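Exo beta-1,2-glucooligosaccharide sophorohydrolase (non-reducing end) (Parabacteroides distasonis ATCC 8503, PDB 5Z06) hydrolyses linear beta-1,2-glucan and beta-1,2-glucooligosaccharides of four or more units, releasing sophorose from the non-reducing end as an exo-acting GH144 enzyme. Local coordinates at residues Val236-Leu248 against Tyr635-Arg649. Sequence-based numbering, arbitrary orientation.
Sequences VRRPWMNRYTDFL and YRNHGSFLWGEYGFR
E645, in the type I beta turn G644-G647 of a short beta hairpin (643-644 with 647-648), reaches across to R237 and T245 on a beta-sheet module and joins it to the helical glucoamylase-like part. R237 grips it side-on with NE and NH2, both on one oxygen: NH2 lies 2.8 Å from E645 OE2 on the syn lone pair, whereas NE comes from above the carboxylate plane, and the two flat groups stand 74° apart. T245 N is the third donor, 3.0 Å from E645 OE2 and also tilted out of that plane. The bend of E645 at chi2 (77°) lays CG against T245 OG1 and R243 O and brings OE2 to the T245 amide. Cutting this side chain back to an alanine is likely to leave the R237 guanidinium and the T245 amide without their shared acceptor and open a gap beside T245 OG1. R649 NH2 lies 4.4 Å from R237 NH2, and the carboxylate probably helps to balance both positive charges. R297, on helix 284-297, holds the E645 carbonyl. Next to E645 in its turn, Y646 meets M241, whose chain bends at chi2 and chi3 and sets SD 4.3 Å from the Y646 ring centroid, an oblique Met-aromatic contact. At the far end of the strand, F247 lays one face on the start of helix 639-642, with the S640 N over its centre and G639 CA in CH-pi contact. The same phenyl turns its edge to the face of Y635, planes at 78°, bringing F247 CE2 to 4.2 Å from Y635 CE1.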
ATOM      1  N   VAL A 236      -6.225  18.221  -3.072  1.00 34.28           N
ATOM      2  CA  VAL A 236      -5.356  18.569  -1.970  1.00 34.43           C
ATOM      3  C   VAL A 236      -4.431  17.401  -1.739  1.00 34.65           C
ATOM      4  O   VAL A 236      -4.796  16.242  -1.954  1.00 30.29           O
ATOM      5  CB  VAL A 236      -6.073  18.902  -0.646  1.00 35.68           C
ATOM      6  CG1 VAL A 236      -6.867  20.183  -0.784  1.00 38.97           C
ATOM      7  CG2 VAL A 236      -6.962  17.760  -0.147  1.00 37.02           C
ATOM      8  N   ARG A 237      -3.222  17.723  -1.313  1.00 34.33           N
ATOM      9  CA  ARG A 237      -2.293  16.710  -0.943  1.00 35.32           C
ATOM     10  C   ARG A 237      -1.718  17.063   0.402  1.00 34.17           C
ATOM     11  O   ARG A 237      -1.206  18.158   0.617  1.00 37.10           O
ATOM     12  CB  ARG A 237      -1.220  16.550  -2.027  1.00 34.88           C
ATOM     13  CG  ARG A 237      -1.712  15.789  -3.248  1.00 33.61           C
ATOM     14  CD  ARG A 237      -1.955  14.325  -2.914  1.00 33.55           C
ATOM     15  NE  ARG A 237      -2.438  13.536  -4.041  1.00 31.96           N
ATOM     16  CZ  ARG A 237      -3.717  13.373  -4.393  1.00 31.88           C
ATOM     17  NH1 ARG A 237      -4.713  13.983  -3.746  1.00 32.72           N
ATOM     18  NH2 ARG A 237      -4.006  12.615  -5.437  1.00 29.63           N
ATOM     19  N   ARG A 238      -1.807  16.106   1.300  1.00 33.12           N
ATOM     20  CA  ARG A 238      -1.221  16.214   2.601  1.00 35.79           C
ATOM     21  C   ARG A 238       0.304  16.317   2.464  1.00 38.04           C
ATOM     22  O   ARG A 238       0.860  15.843   1.467  1.00 38.41           O
ATOM     23  CB  ARG A 238      -1.594  14.982   3.411  1.00 37.20           C
ATOM     24  CG  ARG A 238      -3.064  14.869   3.749  1.00 38.39           C
ATOM     25  CD  ARG A 238      -3.398  15.825   4.863  1.00 39.88           C
ATOM     26  NE  ARG A 238      -4.828  15.941   5.094  1.00 42.59           N
ATOM     27  CZ  ARG A 238      -5.382  16.684   6.056  1.00 44.11           C
ATOM     28  NH1 ARG A 238      -4.624  17.359   6.910  1.00 45.51           N
ATOM     29  NH2 ARG A 238      -6.716  16.746   6.174  1.00 47.38           N
ATOM     30  N   PRO A 239       0.986  16.922   3.464  1.00 39.10           N
ATOM     31  CA  PRO A 239       2.445  17.190   3.414  1.00 39.23           C
ATOM     32  C   PRO A 239       3.378  15.977   3.195  1.00 37.42           C
ATOM     33  O   PRO A 239       4.475  16.146   2.701  1.00 37.90           O
ATOM     34  CB  PRO A 239       2.736  17.847   4.779  1.00 39.62           C
ATOM     35  CG  PRO A 239       1.409  18.213   5.347  1.00 39.62           C
ATOM     36  CD  PRO A 239       0.431  17.226   4.797  1.00 39.06           C
ATOM     37  N   TRP A 240       2.912  14.783   3.553  1.00 37.22           N
ATOM     38  CA  TRP A 240       3.600  13.505   3.281  1.00 38.73           C
ATOM     39  C   TRP A 240       3.601  13.084   1.805  1.00 41.95           C
ATOM     40  O   TRP A 240       4.294  12.137   1.429  1.00 40.71           O
ATOM     41  CB  TRP A 240       3.030  12.359   4.158  1.00 36.98           C
ATOM     42  CG  TRP A 240       1.516  12.217   4.181  1.00 37.40           C
ATOM     43  CD1 TRP A 240       0.658  12.751   5.111  1.00 38.63           C
ATOM     44  CD2 TRP A 240       0.696  11.483   3.262  1.00 36.66           C
ATOM     45  NE1 TRP A 240      -0.645  12.400   4.813  1.00 39.51           N
ATOM     46  CE2 TRP A 240      -0.646  11.625   3.685  1.00 38.93           C
ATOM     47  CE3 TRP A 240       0.962  10.718   2.130  1.00 38.88           C
ATOM     48  CZ2 TRP A 240      -1.716  11.035   3.003  1.00 41.49           C
ATOM     49  CZ3 TRP A 240      -0.100  10.135   1.444  1.00 40.89           C
ATOM     50  CH2 TRP A 240      -1.423  10.292   1.885  1.00 41.98           C
ATOM     51  N   MET A 241       2.851  13.791   0.967  1.00 43.47           N
ATOM     52  CA  MET A 241       2.892  13.570  -0.468  1.00 45.12           C
ATOM     53  C   MET A 241       3.247  14.895  -1.166  1.00 44.72           C
ATOM     54  O   MET A 241       2.404  15.774  -1.262  1.00 54.23           O
ATOM     55  CB  MET A 241       1.521  13.020  -0.896  1.00 45.61           C
ATOM     56  CG  MET A 241       1.403  12.469  -2.300  1.00 47.53           C
ATOM     57  SD  MET A 241       2.535  11.138  -2.697  1.00 50.78           S
ATOM     58  CE  MET A 241       1.925   9.882  -1.585  1.00 51.02           C
ATOM     59  N   ASN A 242       4.486  15.023  -1.651  1.00 40.81           N
ATOM     60  CA  ASN A 242       4.949  16.181  -2.440  1.00 40.24           C
ATOM     61  C   ASN A 242       4.719  16.006  -3.941  1.00 38.52           C
ATOM     62  O   ASN A 242       5.546  16.383  -4.793  1.00 36.07           O
ATOM     63  CB  ASN A 242       6.436  16.433  -2.196  1.00 41.18           C
ATOM     64  CG  ASN A 242       6.733  16.775  -0.756  1.00 44.23           C
ATOM     65  OD1 ASN A 242       5.953  17.462  -0.072  1.00 45.28           O
ATOM     66  ND2 ASN A 242       7.863  16.283  -0.277  1.00 46.02           N
ATOM     67  N   ARG A 243       3.556  15.475  -4.261  1.00 34.71           N
ATOM     68  CA  ARG A 243       3.321  14.946  -5.556  1.00 32.68           C
ATOM     69  C   ARG A 243       1.849  14.867  -5.774  1.00 30.16           C
ATOM     70  O   ARG A 243       1.123  14.542  -4.849  1.00 33.72           O
ATOM     71  CB  ARG A 243       3.871  13.537  -5.586  1.00 34.60           C
ATOM     72  CG  ARG A 243       4.557  13.290  -6.857  1.00 33.71           C
ATOM     73  CD  ARG A 243       4.992  11.846  -6.989  1.00 31.01           C
ATOM     74  NE  ARG A 243       6.337  11.901  -7.487  1.00 28.25           N
ATOM     75  CZ  ARG A 243       6.690  12.337  -8.689  1.00 26.96           C
ATOM     76  NH1 ARG A 243       5.797  12.693  -9.602  1.00 27.61           N
ATOM     77  NH2 ARG A 243       7.967  12.363  -8.989  1.00 26.08           N
ATOM     78  N   TYR A 244       1.404  15.133  -6.991  1.00 27.65           N
ATOM     79  CA  TYR A 244       0.006  14.972  -7.302  1.00 28.02           C
ATOM     80  C   TYR A 244      -0.150  14.379  -8.686  1.00 28.11           C
ATOM     81  O   TYR A 244       0.520  14.805  -9.632  1.00 27.91           O
ATOM     82  CB  TYR A 244      -0.737  16.298  -7.179  1.00 27.69           C
ATOM     83  CG  TYR A 244      -2.124  16.196  -7.724  1.00 27.52           C
ATOM     84  CD1 TYR A 244      -3.056  15.356  -7.122  1.00 28.15           C
ATOM     85  CD2 TYR A 244      -2.496  16.895  -8.868  1.00 27.79           C
ATOM     86  CE1 TYR A 244      -4.333  15.221  -7.630  1.00 28.18           C
ATOM     87  CE2 TYR A 244      -3.776  16.788  -9.373  1.00 27.91           C
ATOM     88  CZ  TYR A 244      -4.683  15.953  -8.760  1.00 27.71           C
ATOM     89  OH  TYR A 244      -5.931  15.859  -9.286  1.00 28.76           O
ATOM     90  N   THR A 245      -1.025  13.381  -8.766  1.00 27.73           N
ATOM     91  CA  THR A 245      -1.327  12.688  -9.978  1.00 28.94           C
ATOM     92  C   THR A 245      -2.709  13.110 -10.443  1.00 29.07           C
ATOM     93  O   THR A 245      -3.721  12.772  -9.830  1.00 28.96           O
ATOM     94  CB  THR A 245      -1.224  11.176  -9.758  1.00 29.11           C
ATOM     95  OG1 THR A 245       0.161  10.832  -9.607  1.00 29.00           O
ATOM     96  CG2 THR A 245      -1.805  10.415 -10.932  1.00 30.02           C
ATOM     97  N   ASP A 246      -2.740  13.855 -11.541  1.00 29.36           N
ATOM     98  CA  ASP A 246      -3.973  14.342 -12.064  1.00 29.59           C
ATOM     99  C   ASP A 246      -4.383  13.440 -13.185  1.00 30.14           C
ATOM    100  O   ASP A 246      -3.841  13.526 -14.290  1.00 27.31           O
ATOM    101  CB  ASP A 246      -3.847  15.759 -12.593  1.00 31.43           C
ATOM    102  CG  ASP A 246      -5.199  16.402 -12.812  1.00 33.76           C
ATOM    103  OD1 ASP A 246      -6.111  16.187 -11.977  1.00 37.12           O
ATOM    104  OD2 ASP A 246      -5.355  17.116 -13.823  1.00 33.85           O
ATOM    105  N   PHE A 247      -5.356  12.589 -12.906  1.00 27.58           N
ATOM    106  CA  PHE A 247      -5.845  11.696 -13.910  1.00 29.72           C
ATOM    107  C   PHE A 247      -6.889  12.416 -14.759  1.00 30.00           C
ATOM    108  O   PHE A 247      -8.023  12.542 -14.353  1.00 32.65           O
ATOM    109  CB  PHE A 247      -6.425  10.427 -13.296  1.00 27.62           C
ATOM    110  CG  PHE A 247      -6.613   9.349 -14.303  1.00 28.45           C
ATOM    111  CD1 PHE A 247      -7.790   9.261 -15.031  1.00 28.82           C
ATOM    112  CD2 PHE A 247      -5.586   8.476 -14.579  1.00 27.73           C
ATOM    113  CE1 PHE A 247      -7.956   8.266 -15.976  1.00 30.26           C
ATOM    114  CE2 PHE A 247      -5.731   7.504 -15.539  1.00 28.54           C
ATOM    115  CZ  PHE A 247      -6.923   7.385 -16.236  1.00 29.15           C
ATOM    116  N   LEU A 248      -6.491  12.868 -15.936  1.00 30.92           N
ATOM    117  CA  LEU A 248      -7.400  13.540 -16.873  1.00 33.14           C
ATOM    118  C   LEU A 248      -8.276  12.560 -17.612  1.00 32.16           C
ATOM    119  O   LEU A 248      -9.380  12.897 -17.995  1.00 32.67           O
ATOM    120  CB  LEU A 248      -6.617  14.365 -17.907  1.00 33.32           C
ATOM    121  CG  LEU A 248      -5.774  15.458 -17.256  1.00 34.97           C
ATOM    122  CD1 LEU A 248      -4.720  15.969 -18.223  1.00 37.15           C
ATOM    123  CD2 LEU A 248      -6.668  16.582 -16.766  1.00 36.29           C
ATOM    124  N   TYR A 635      -4.637   1.172 -15.753  1.00 23.84           N
ATOM    125  CA  TYR A 635      -4.314   2.532 -16.084  1.00 24.10           C
ATOM    126  C   TYR A 635      -5.431   3.218 -16.859  1.00 24.61           C
ATOM    127  O   TYR A 635      -5.964   4.224 -16.397  1.00 25.20           O
ATOM    128  CB  TYR A 635      -3.023   2.595 -16.862  1.00 23.62           C
ATOM    129  CG  TYR A 635      -2.589   3.991 -17.131  1.00 24.31           C
ATOM    130  CD1 TYR A 635      -2.250   4.852 -16.086  1.00 24.80           C
ATOM    131  CD2 TYR A 635      -2.538   4.487 -18.426  1.00 25.18           C
ATOM    132  CE1 TYR A 635      -1.866   6.163 -16.338  1.00 24.91           C
ATOM    133  CE2 TYR A 635      -2.170   5.795 -18.674  1.00 24.96           C
ATOM    134  CZ  TYR A 635      -1.832   6.628 -17.629  1.00 24.76           C
ATOM    135  OH  TYR A 635      -1.452   7.923 -17.900  1.00 23.63           O
ATOM    136  N   ARG A 636      -5.778   2.694 -18.032  1.00 25.20           N
ATOM    137  CA  ARG A 636      -6.657   3.441 -18.924  1.00 26.16           C
ATOM    138  C   ARG A 636      -8.085   3.448 -18.477  1.00 26.79           C
ATOM    139  O   ARG A 636      -8.729   4.442 -18.666  1.00 26.61           O
ATOM    140  CB  ARG A 636      -6.607   2.936 -20.349  1.00 27.07           C
ATOM    141  CG  ARG A 636      -5.340   3.344 -21.058  1.00 28.50           C
ATOM    142  CD  ARG A 636      -5.224   2.614 -22.371  1.00 27.43           C
ATOM    143  NE  ARG A 636      -4.032   3.078 -23.064  1.00 27.94           N
ATOM    144  CZ  ARG A 636      -3.185   2.320 -23.747  1.00 26.33           C
ATOM    145  NH1 ARG A 636      -3.372   1.026 -23.855  1.00 26.71           N
ATOM    146  NH2 ARG A 636      -2.130   2.866 -24.316  1.00 26.81           N
ATOM    147  N   ASN A 637      -8.573   2.346 -17.913  1.00 28.39           N
ATOM    148  CA  ASN A 637      -9.984   2.245 -17.511  1.00 28.38           C
ATOM    149  C   ASN A 637     -10.194   2.595 -16.062  1.00 28.33           C
ATOM    150  O   ASN A 637     -11.134   3.326 -15.759  1.00 28.24           O
ATOM    151  CB  ASN A 637     -10.548   0.861 -17.799  1.00 30.27           C
ATOM    152  CG  ASN A 637     -10.520   0.538 -19.262  1.00 32.85           C
ATOM    153  OD1 ASN A 637     -10.830   1.399 -20.097  1.00 35.76           O
ATOM    154  ND2 ASN A 637     -10.111  -0.683 -19.599  1.00 31.56           N
ATOM    155  N   HIS A 638      -9.331   2.089 -15.180  1.00 26.12           N
ATOM    156  CA  HIS A 638      -9.444   2.351 -13.737  1.00 27.53           C
ATOM    157  C   HIS A 638      -8.552   3.434 -13.181  1.00 27.16           C
ATOM    158  O   HIS A 638      -8.562   3.664 -11.990  1.00 29.78           O
ATOM    159  CB  HIS A 638      -9.224   1.062 -12.955  1.00 26.97           C
ATOM    160  CG  HIS A 638     -10.130  -0.028 -13.387  1.00 27.79           C
ATOM    161  ND1 HIS A 638     -11.459   0.197 -13.674  1.00 30.29           N
ATOM    162  CD2 HIS A 638      -9.896  -1.332 -13.651  1.00 29.08           C
ATOM    163  CE1 HIS A 638     -12.012  -0.934 -14.073  1.00 29.78           C
ATOM    164  NE2 HIS A 638     -11.087  -1.879 -14.060  1.00 31.02           N
ATOM    165  N   GLY A 639      -7.811   4.121 -14.030  1.00 26.82           N
ATOM    166  CA  GLY A 639      -6.793   5.029 -13.558  1.00 26.50           C
ATOM    167  C   GLY A 639      -7.313   6.187 -12.762  1.00 25.87           C
ATOM    168  O   GLY A 639      -6.643   6.617 -11.847  1.00 23.21           O
ATOM    169  N   SER A 640      -8.514   6.674 -13.087  1.00 27.28           N
ATOM    170  CA  SER A 640      -9.132   7.776 -12.334  1.00 26.96           C
ATOM    171  C   SER A 640      -9.103   7.574 -10.830  1.00 26.93           C
ATOM    172  O   SER A 640      -8.904   8.520 -10.084  1.00 27.44           O
ATOM    173  CB  SER A 640     -10.577   7.970 -12.770  1.00 27.17           C
ATOM    174  OG  SER A 640     -11.270   6.776 -12.568  1.00 29.21           O
ATOM    175  N   PHE A 641      -9.304   6.332 -10.393  1.00 27.67           N
ATOM    176  CA  PHE A 641      -9.179   5.976  -8.976  1.00 25.22           C
ATOM    177  C   PHE A 641      -7.989   5.116  -8.653  1.00 24.70           C
ATOM    178  O   PHE A 641      -7.542   5.141  -7.533  1.00 25.70           O
ATOM    179  CB  PHE A 641     -10.443   5.273  -8.464  1.00 25.74           C
ATOM    180  CG  PHE A 641     -10.685   3.920  -9.066  1.00 25.47           C
ATOM    181  CD1 PHE A 641     -10.140   2.782  -8.491  1.00 25.66           C
ATOM    182  CD2 PHE A 641     -11.498   3.781 -10.177  1.00 25.42           C
ATOM    183  CE1 PHE A 641     -10.379   1.538  -9.023  1.00 24.16           C
ATOM    184  CE2 PHE A 641     -11.719   2.532 -10.736  1.00 25.72           C
ATOM    185  CZ  PHE A 641     -11.164   1.413 -10.149  1.00 25.49           C
ATOM    186  N   LEU A 642      -7.493   4.337  -9.608  1.00 24.76           N
ATOM    187  CA  LEU A 642      -6.484   3.322  -9.327  1.00 25.00           C
ATOM    188  C   LEU A 642      -5.041   3.762  -9.573  1.00 26.00           C
ATOM    189  O   LEU A 642      -4.125   3.161  -9.030  1.00 25.48           O
ATOM    190  CB  LEU A 642      -6.780   2.061 -10.132  1.00 25.99           C
ATOM    191  CG  LEU A 642      -6.051   0.783  -9.753  1.00 25.49           C
ATOM    192  CD1 LEU A 642      -6.298   0.472  -8.294  1.00 25.42           C
ATOM    193  CD2 LEU A 642      -6.560  -0.368 -10.599  1.00 26.77           C
ATOM    194  N   TRP A 643      -4.829   4.785 -10.404  1.00 26.42           N
ATOM    195  CA  TRP A 643      -3.475   5.263 -10.707  1.00 25.35           C
ATOM    196  C   TRP A 643      -3.140   6.454  -9.832  1.00 24.74           C
ATOM    197  O   TRP A 643      -3.878   7.406  -9.777  1.00 25.70           O
ATOM    198  CB  TRP A 643      -3.352   5.665 -12.149  1.00 25.17           C
ATOM    199  CG  TRP A 643      -2.015   6.154 -12.478  1.00 24.63           C
ATOM    200  CD1 TRP A 643      -1.664   7.435 -12.704  1.00 26.42           C
ATOM    201  CD2 TRP A 643      -0.831   5.369 -12.627  1.00 24.97           C
ATOM    202  NE1 TRP A 643      -0.324   7.518 -12.982  1.00 28.00           N
ATOM    203  CE2 TRP A 643       0.214   6.259 -12.959  1.00 26.61           C
ATOM    204  CE3 TRP A 643      -0.553   4.000 -12.543  1.00 24.79           C
ATOM    205  CZ2 TRP A 643       1.525   5.832 -13.196  1.00 25.90           C
ATOM    206  CZ3 TRP A 643       0.760   3.561 -12.774  1.00 25.43           C
ATOM    207  CH2 TRP A 643       1.784   4.486 -13.102  1.00 26.49           C
ATOM    208  N   GLY A 644      -2.016   6.383  -9.159  1.00 24.14           N
ATOM    209  CA  GLY A 644      -1.624   7.390  -8.217  1.00 24.67           C
ATOM    210  C   GLY A 644      -0.154   7.738  -8.383  1.00 24.89           C
ATOM    211  O   GLY A 644       0.513   7.297  -9.340  1.00 23.37           O
ATOM    212  N   GLU A 645       0.341   8.449  -7.375  1.00 23.49           N
ATOM    213  CA  GLU A 645       1.639   9.114  -7.403  1.00 24.60           C
ATOM    214  C   GLU A 645       2.775   8.130  -7.326  1.00 26.02           C
ATOM    215  O   GLU A 645       3.882   8.422  -7.819  1.00 25.15           O
ATOM    216  CB  GLU A 645       1.749  10.093  -6.229  1.00 24.98           C
ATOM    217  CG  GLU A 645       0.833  11.306  -6.340  1.00 25.22           C
ATOM    218  CD  GLU A 645      -0.620  11.041  -6.008  1.00 24.95           C
ATOM    219  OE1 GLU A 645      -0.966   9.953  -5.528  1.00 25.63           O
ATOM    220  OE2 GLU A 645      -1.416  11.958  -6.206  1.00 25.20           O
ATOM    221  N   TYR A 646       2.517   6.978  -6.684  1.00 26.42           N
ATOM    222  CA  TYR A 646       3.525   5.951  -6.527  1.00 25.71           C
ATOM    223  C   TYR A 646       3.179   4.676  -7.282  1.00 25.54           C
ATOM    224  O   TYR A 646       3.622   3.601  -6.921  1.00 26.79           O
ATOM    225  CB  TYR A 646       3.797   5.685  -5.059  1.00 26.95           C
ATOM    226  CG  TYR A 646       4.469   6.814  -4.305  1.00 28.94           C
ATOM    227  CD1 TYR A 646       5.374   7.686  -4.918  1.00 31.95           C
ATOM    228  CD2 TYR A 646       4.222   6.997  -2.971  1.00 30.30           C
ATOM    229  CE1 TYR A 646       5.962   8.704  -4.205  1.00 31.65           C
ATOM    230  CE2 TYR A 646       4.831   8.001  -2.257  1.00 30.99           C
ATOM    231  CZ  TYR A 646       5.696   8.840  -2.882  1.00 30.84           C
ATOM    232  OH  TYR A 646       6.275   9.825  -2.153  1.00 34.04           O
ATOM    233  N   GLY A 647       2.440   4.819  -8.373  1.00 24.27           N
ATOM    234  CA  GLY A 647       2.035   3.700  -9.195  1.00 24.46           C
ATOM    235  C   GLY A 647       0.589   3.431  -8.858  1.00 25.13           C
ATOM    236  O   GLY A 647      -0.132   4.317  -8.397  1.00 26.36           O
ATOM    237  N   PHE A 648       0.160   2.204  -9.057  1.00 26.11           N
ATOM    238  CA  PHE A 648      -1.229   1.884  -8.801  1.00 26.75           C
ATOM    239  C   PHE A 648      -1.455   1.801  -7.321  1.00 25.54           C
ATOM    240  O   PHE A 648      -0.578   1.383  -6.574  1.00 25.81           O
ATOM    241  CB  PHE A 648      -1.662   0.591  -9.466  1.00 25.56           C
ATOM    242  CG  PHE A 648      -1.562   0.626 -10.946  1.00 26.64           C
ATOM    243  CD1 PHE A 648      -2.587   1.153 -11.705  1.00 27.27           C
ATOM    244  CD2 PHE A 648      -0.452   0.106 -11.595  1.00 26.99           C
ATOM    245  CE1 PHE A 648      -2.497   1.164 -13.082  1.00 26.48           C
ATOM    246  CE2 PHE A 648      -0.358   0.133 -12.975  1.00 26.08           C
ATOM    247  CZ  PHE A 648      -1.380   0.664 -13.712  1.00 25.95           C
ATOM    248  N   ARG A 649      -2.657   2.166  -6.911  1.00 25.20           N
ATOM    249  CA  ARG A 649      -3.033   1.995  -5.525  1.00 27.61           C
ATOM    250  C   ARG A 649      -2.989   0.530  -5.156  1.00 26.48           C
ATOM    251  O   ARG A 649      -3.078  -0.339  -6.002  1.00 26.97           O
ATOM    252  CB  ARG A 649      -4.398   2.604  -5.261  1.00 29.16           C
ATOM    253  CG  ARG A 649      -4.350   4.092  -5.503  1.00 29.55           C
ATOM    254  CD  ARG A 649      -5.606   4.803  -5.078  1.00 30.66           C
ATOM    255  NE  ARG A 649      -5.527   6.168  -5.564  1.00 31.91           N
ATOM    256  CZ  ARG A 649      -4.835   7.134  -4.974  1.00 32.91           C
ATOM    257  NH1 ARG A 649      -4.153   6.907  -3.844  1.00 32.38           N
ATOM    258  NH2 ARG A 649      -4.833   8.340  -5.520  1.00 33.59           N
TER